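PDB 3M3M: glutathione S-transferase from Pseudomonas fluorescens, which probably transfers glutathione to electrophilic substrates, and holds a bound glutathione and a sodium ion in this crystal. Local coordinates for residues His132-Glu143 with Gly174-Ile184. Sequence-based numbering, arbitrary orientation.
Sequences HKRGYKALDVME and GGFDLSRYPGI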
loop_
_atom_site.group_PDB
_atom_site.type_symbol
_atom_site.label_atom_id
_atom_site.label_comp_id
_atom_site.label_asym_id
_atom_site.label_seq_id
_atom_site.Cartn_x
_atom_site.Cartn_y
_atom_site.Cartn_z
ATOM N N HIS A 132 12.067 -2.606 13.236
ATOM C CA HIS A 132 11.178 -2.061 14.216
ATOM C C HIS A 132 11.499 -0.620 14.574
ATOM O O HIS A 132 10.618 0.204 14.643
ATOM C CB HIS A 132 11.141 -2.938 15.496
ATOM C CG HIS A 132 10.084 -3.989 15.423
ATOM N ND1 HIS A 132 9.695 -4.729 16.518
ATOM C CD2 HIS A 132 9.407 -4.483 14.357
ATOM C CE1 HIS A 132 8.755 -5.587 16.146
ATOM N NE2 HIS A 132 8.546 -5.438 14.835
ATOM N N LYS A 133 12.756 -0.321 14.815
ATOM C CA LYS A 133 13.106 1.057 15.222
ATOM C C LYS A 133 12.752 2.053 14.112
ATOM O O LYS A 133 12.125 3.085 14.420
ATOM C CB LYS A 133 14.615 1.182 15.514
ATOM C CG LYS A 133 14.861 0.487 16.887
ATOM C CD LYS A 133 16.327 0.651 17.367
ATOM C CE LYS A 133 16.495 -0.305 18.589
ATOM N NZ LYS A 133 17.851 -0.107 19.196
ATOM N N ARG A 134 13.035 1.693 12.862
ATOM C CA ARG A 134 12.825 2.651 11.782
ATOM C C ARG A 134 11.329 2.696 11.471
ATOM O O ARG A 134 10.835 3.786 11.076
ATOM C CB ARG A 134 13.647 2.282 10.515
ATOM C CG ARG A 134 15.132 2.461 10.849
ATOM C CD ARG A 134 16.104 2.200 9.700
ATOM N NE ARG A 134 16.730 3.454 9.270
ATOM C CZ ARG A 134 17.440 3.600 8.149
ATOM N NH1 ARG A 134 17.921 4.803 7.850
ATOM N NH2 ARG A 134 17.666 2.559 7.323
ATOM N N GLY A 135 10.630 1.561 11.587
ATOM C CA GLY A 135 9.159 1.591 11.270
ATOM C C GLY A 135 8.426 2.409 12.286
ATOM O O GLY A 135 7.521 3.161 11.963
ATOM N N TYR A 136 8.797 2.297 13.540
ATOM C CA TYR A 136 8.154 3.099 14.569
ATOM C C TYR A 136 8.393 4.605 14.322
ATOM O O TYR A 136 7.572 5.405 14.594
ATOM C CB TYR A 136 8.653 2.670 15.953
ATOM C CG TYR A 136 7.907 1.493 16.554
ATOM C CD1 TYR A 136 6.518 1.465 16.625
ATOM C CD2 TYR A 136 8.585 0.422 17.074
ATOM C CE1 TYR A 136 5.838 0.370 17.208
ATOM C CE2 TYR A 136 7.911 -0.644 17.630
ATOM C CZ TYR A 136 6.548 -0.661 17.701
ATOM O OH TYR A 136 5.945 -1.740 18.248
ATOM N N LYS A 137 9.569 4.958 13.873
ATOM C CA LYS A 137 9.845 6.351 13.541
ATOM C C LYS A 137 8.839 6.858 12.499
ATOM O O LYS A 137 8.357 7.957 12.555
ATOM C CB LYS A 137 11.295 6.502 13.047
ATOM C CG LYS A 137 11.708 7.911 12.617
ATOM C CD LYS A 137 13.244 7.886 12.186
ATOM C CE LYS A 137 13.801 9.222 11.666
ATOM N NZ LYS A 137 12.868 9.906 10.613
ATOM N N ALA A 138 8.568 6.032 11.467
ATOM C CA ALA A 138 7.564 6.432 10.446
ATOM C C ALA A 138 6.146 6.503 11.054
ATOM O O ALA A 138 5.373 7.424 10.744
ATOM C CB ALA A 138 7.595 5.393 9.269
ATOM N N LEU A 139 5.776 5.524 11.898
ATOM C CA LEU A 139 4.436 5.588 12.522
ATOM C C LEU A 139 4.319 6.829 13.433
ATOM O O LEU A 139 3.251 7.460 13.443
ATOM C CB LEU A 139 4.190 4.293 13.340
ATOM C CG LEU A 139 4.198 2.989 12.476
ATOM C CD1 LEU A 139 4.180 1.715 13.424
ATOM C CD2 LEU A 139 2.940 3.011 11.566
ATOM N N ASP A 140 5.463 7.247 14.018
ATOM C CA ASP A 140 5.428 8.455 14.810
ATOM C C ASP A 140 5.128 9.680 13.985
ATOM O O ASP A 140 4.332 10.549 14.379
ATOM C CB ASP A 140 6.780 8.704 15.527
ATOM C CG ASP A 140 7.074 7.731 16.645
ATOM O OD1 ASP A 140 6.154 6.982 17.135
ATOM O OD2 ASP A 140 8.289 7.634 16.974
ATOM N N VAL A 141 5.709 9.771 12.784
ATOM C CA VAL A 141 5.333 10.877 11.865
ATOM C C VAL A 141 3.823 10.929 11.530
ATOM O O VAL A 141 3.184 12.006 11.547
ATOM C CB VAL A 141 6.163 10.774 10.548
ATOM C CG1 VAL A 141 5.686 11.847 9.540
ATOM C CG2 VAL A 141 7.706 10.930 10.877
HETATM N N MSE A 142 3.277 9.732 11.200
HETATM C CA MSE A 142 1.871 9.641 10.852
HETATM C C MSE A 142 1.010 10.042 12.092
HETATM O O MSE A 142 -0.015 10.681 11.898
HETATM C CB MSE A 142 1.540 8.155 10.447
HETATM C CG MSE A 142 2.152 7.879 9.067
HETATM SE SE MSE A 142 1.849 5.909 8.780
HETATM C CE MSE A 142 -0.196 5.998 8.748
ATOM N N GLU A 143 1.388 9.537 13.269
ATOM C CA GLU A 143 0.639 9.832 14.547
ATOM C C GLU A 143 0.575 11.325 14.774
ATOM O O GLU A 143 -0.485 11.872 15.113
ATOM C CB GLU A 143 1.272 9.097 15.728
ATOM C CG GLU A 143 0.469 9.241 17.120
ATOM C CD GLU A 143 -0.828 8.458 17.117
ATOM O OE1 GLU A 143 -1.056 7.658 16.133
ATOM O OE2 GLU A 143 -1.565 8.631 18.121
ATOM N N GLY A 174 3.751 -7.761 11.598
ATOM C CA GLY A 174 5.223 -7.575 11.646
ATOM C C GLY A 174 5.675 -7.142 13.072
ATOM O O GLY A 174 6.850 -6.740 13.253
ATOM N N GLY A 175 4.769 -7.288 14.062
ATOM C CA GLY A 175 5.135 -7.058 15.467
ATOM C C GLY A 175 5.081 -5.634 15.965
ATOM O O GLY A 175 5.477 -5.351 17.103
ATOM N N PHE A 176 4.592 -4.710 15.158
ATOM C CA PHE A 176 4.275 -3.364 15.654
ATOM C C PHE A 176 3.013 -3.278 16.487
ATOM O O PHE A 176 1.945 -3.802 16.125
ATOM C CB PHE A 176 4.184 -2.326 14.471
ATOM C CG PHE A 176 5.440 -2.287 13.651
ATOM C CD1 PHE A 176 6.489 -1.361 13.989
ATOM C CD2 PHE A 176 5.611 -3.140 12.528
ATOM C CE1 PHE A 176 7.710 -1.332 13.197
ATOM C CE2 PHE A 176 6.858 -3.108 11.779
ATOM C CZ PHE A 176 7.885 -2.218 12.127
ATOM N N ASP A 177 3.122 -2.547 17.601
ATOM C CA ASP A 177 2.004 -2.470 18.521
ATOM C C ASP A 177 1.268 -1.174 18.274
ATOM O O ASP A 177 1.699 -0.069 18.719
ATOM C CB ASP A 177 2.566 -2.520 19.948
ATOM C CG ASP A 177 1.491 -2.391 21.012
ATOM O OD1 ASP A 177 0.259 -2.293 20.739
ATOM O OD2 ASP A 177 1.921 -2.402 22.223
ATOM N N LEU A 178 0.143 -1.274 17.553
ATOM C CA LEU A 178 -0.540 -0.050 17.160
ATOM C C LEU A 178 -1.312 0.523 18.314
ATOM O O LEU A 178 -1.885 1.568 18.182
ATOM C CB LEU A 178 -1.522 -0.284 15.957
ATOM C CG LEU A 178 -0.698 -0.675 14.666
ATOM C CD1 LEU A 178 -1.679 -0.904 13.581
ATOM C CD2 LEU A 178 0.269 0.423 14.259
ATOM N N SER A 179 -1.395 -0.199 19.466
ATOM C CA SER A 179 -2.106 0.429 20.618
ATOM C C SER A 179 -1.333 1.645 21.133
ATOM O O SER A 179 -1.927 2.497 21.802
ATOM C CB SER A 179 -2.343 -0.547 21.811
ATOM O OG SER A 179 -1.084 -0.835 22.467
ATOM N N ARG A 180 -0.039 1.780 20.772
ATOM C CA ARG A 180 0.756 2.968 21.036
ATOM C C ARG A 180 0.357 4.189 20.160
ATOM O O ARG A 180 0.809 5.348 20.425
ATOM C CB ARG A 180 2.226 2.646 20.751
ATOM C CG ARG A 180 2.775 1.438 21.515
ATOM C CD ARG A 180 4.255 1.446 21.222
ATOM N NE ARG A 180 4.863 0.277 21.806
ATOM C CZ ARG A 180 6.139 -0.079 21.599
ATOM N NH1 ARG A 180 6.944 0.646 20.792
ATOM N NH2 ARG A 180 6.596 -1.198 22.177
ATOM N N TYR A 181 -0.510 3.948 19.165
ATOM C CA TYR A 181 -0.856 4.950 18.141
ATOM C C TYR A 181 -2.368 5.122 18.011
ATOM O O TYR A 181 -3.014 4.723 17.012
ATOM C CB TYR A 181 -0.256 4.453 16.780
ATOM C CG TYR A 181 1.259 4.432 16.862
ATOM C CD1 TYR A 181 1.978 5.625 16.682
ATOM C CD2 TYR A 181 1.961 3.261 17.142
ATOM C CE1 TYR A 181 3.387 5.626 16.770
ATOM C CE2 TYR A 181 3.409 3.261 17.289
ATOM C CZ TYR A 181 4.084 4.500 17.052
ATOM O OH TYR A 181 5.446 4.478 17.166
ATOM N N PRO A 182 -2.992 5.794 18.994
ATOM C CA PRO A 182 -4.431 5.957 18.843
ATOM C C PRO A 182 -4.890 6.851 17.746
ATOM O O PRO A 182 -6.096 6.696 17.245
ATOM C CB PRO A 182 -4.902 6.562 20.226
ATOM C CG PRO A 182 -3.549 7.136 20.801
ATOM C CD PRO A 182 -2.476 6.229 20.317
ATOM N N GLY A 183 -4.034 7.790 17.314
ATOM C CA GLY A 183 -4.459 8.596 16.190
ATOM C C GLY A 183 -4.462 7.719 14.918
ATOM O O GLY A 183 -5.354 7.871 14.072
ATOM N N ILE A 184 -3.422 6.892 14.764
ATOM C CA ILE A 184 -3.439 5.880 13.616
ATOM C C ILE A 184 -4.670 4.958 13.677
ATOM O O ILE A 184 -5.374 4.771 12.697
ATOM C CB ILE A 184 -2.173 5.098 13.530
ATOM C CG1 ILE A 184 -1.021 6.118 13.227
ATOM C CG2 ILE A 184 -2.237 4.002 12.375
ATOM C CD1 ILE A 184 0.409 5.402 13.062
HETATM O O HOH W 1 7.317 -3.625 19.307
#
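Phe176, Tyr181 and Tyr136 bury the most surface where helix 125-146 meets the loop leading into helix 182-192. Tyr136 is held between two partners. Phe176 turns an edge to one face in a T-shaped contact, with CD1 3.6 Å above the centre of the ring and the planes at 76°, while the guanidinium of Arg180 lies nearly flat on the opposite face, its NH1 3.4 Å from Tyr136 CZ. The phenol oxygen comes up against the Phe176 backbone and accepts a hydrogen bond from Asp177 N (Tyr136 OH to N 3.0 Å), and a water sits at the same end of the ring. Phe176 in turn receives the edge of the His132 imidazole on its own face, completing a three-ring cluster; next to the CD2 that meets Phe176, His132 NE2 donates almost straight to Gly174 O (2.7 Å, 174°), in the plane of the imidazole. Gly135 CA comes within 3.8 Å of Phe176 CE1, so the helix backbone itself packs against the ring. Both segments belong to the all-helical C-terminal domain of the glutathione transferase fold, where Phe176 also packs on Ile108 and Ala111 of helix 87-117. Tyr181, at the N-cap position of helix 182-192, takes Leu139 CB over one ring face and donates its hydroxyl to Asp140, OH to OD1 2.6 Å, from above the carboxylate plane. One turn further along, Glu143, bent at chi2 (72°), curls its carboxylate over the start of that helix: OE2 accepts from Gly183 N (2.7 Å) and OE1 from Ile184 N (2.8 Å), both on the syn side, so two first-turn amides are satisfied by a single side chain.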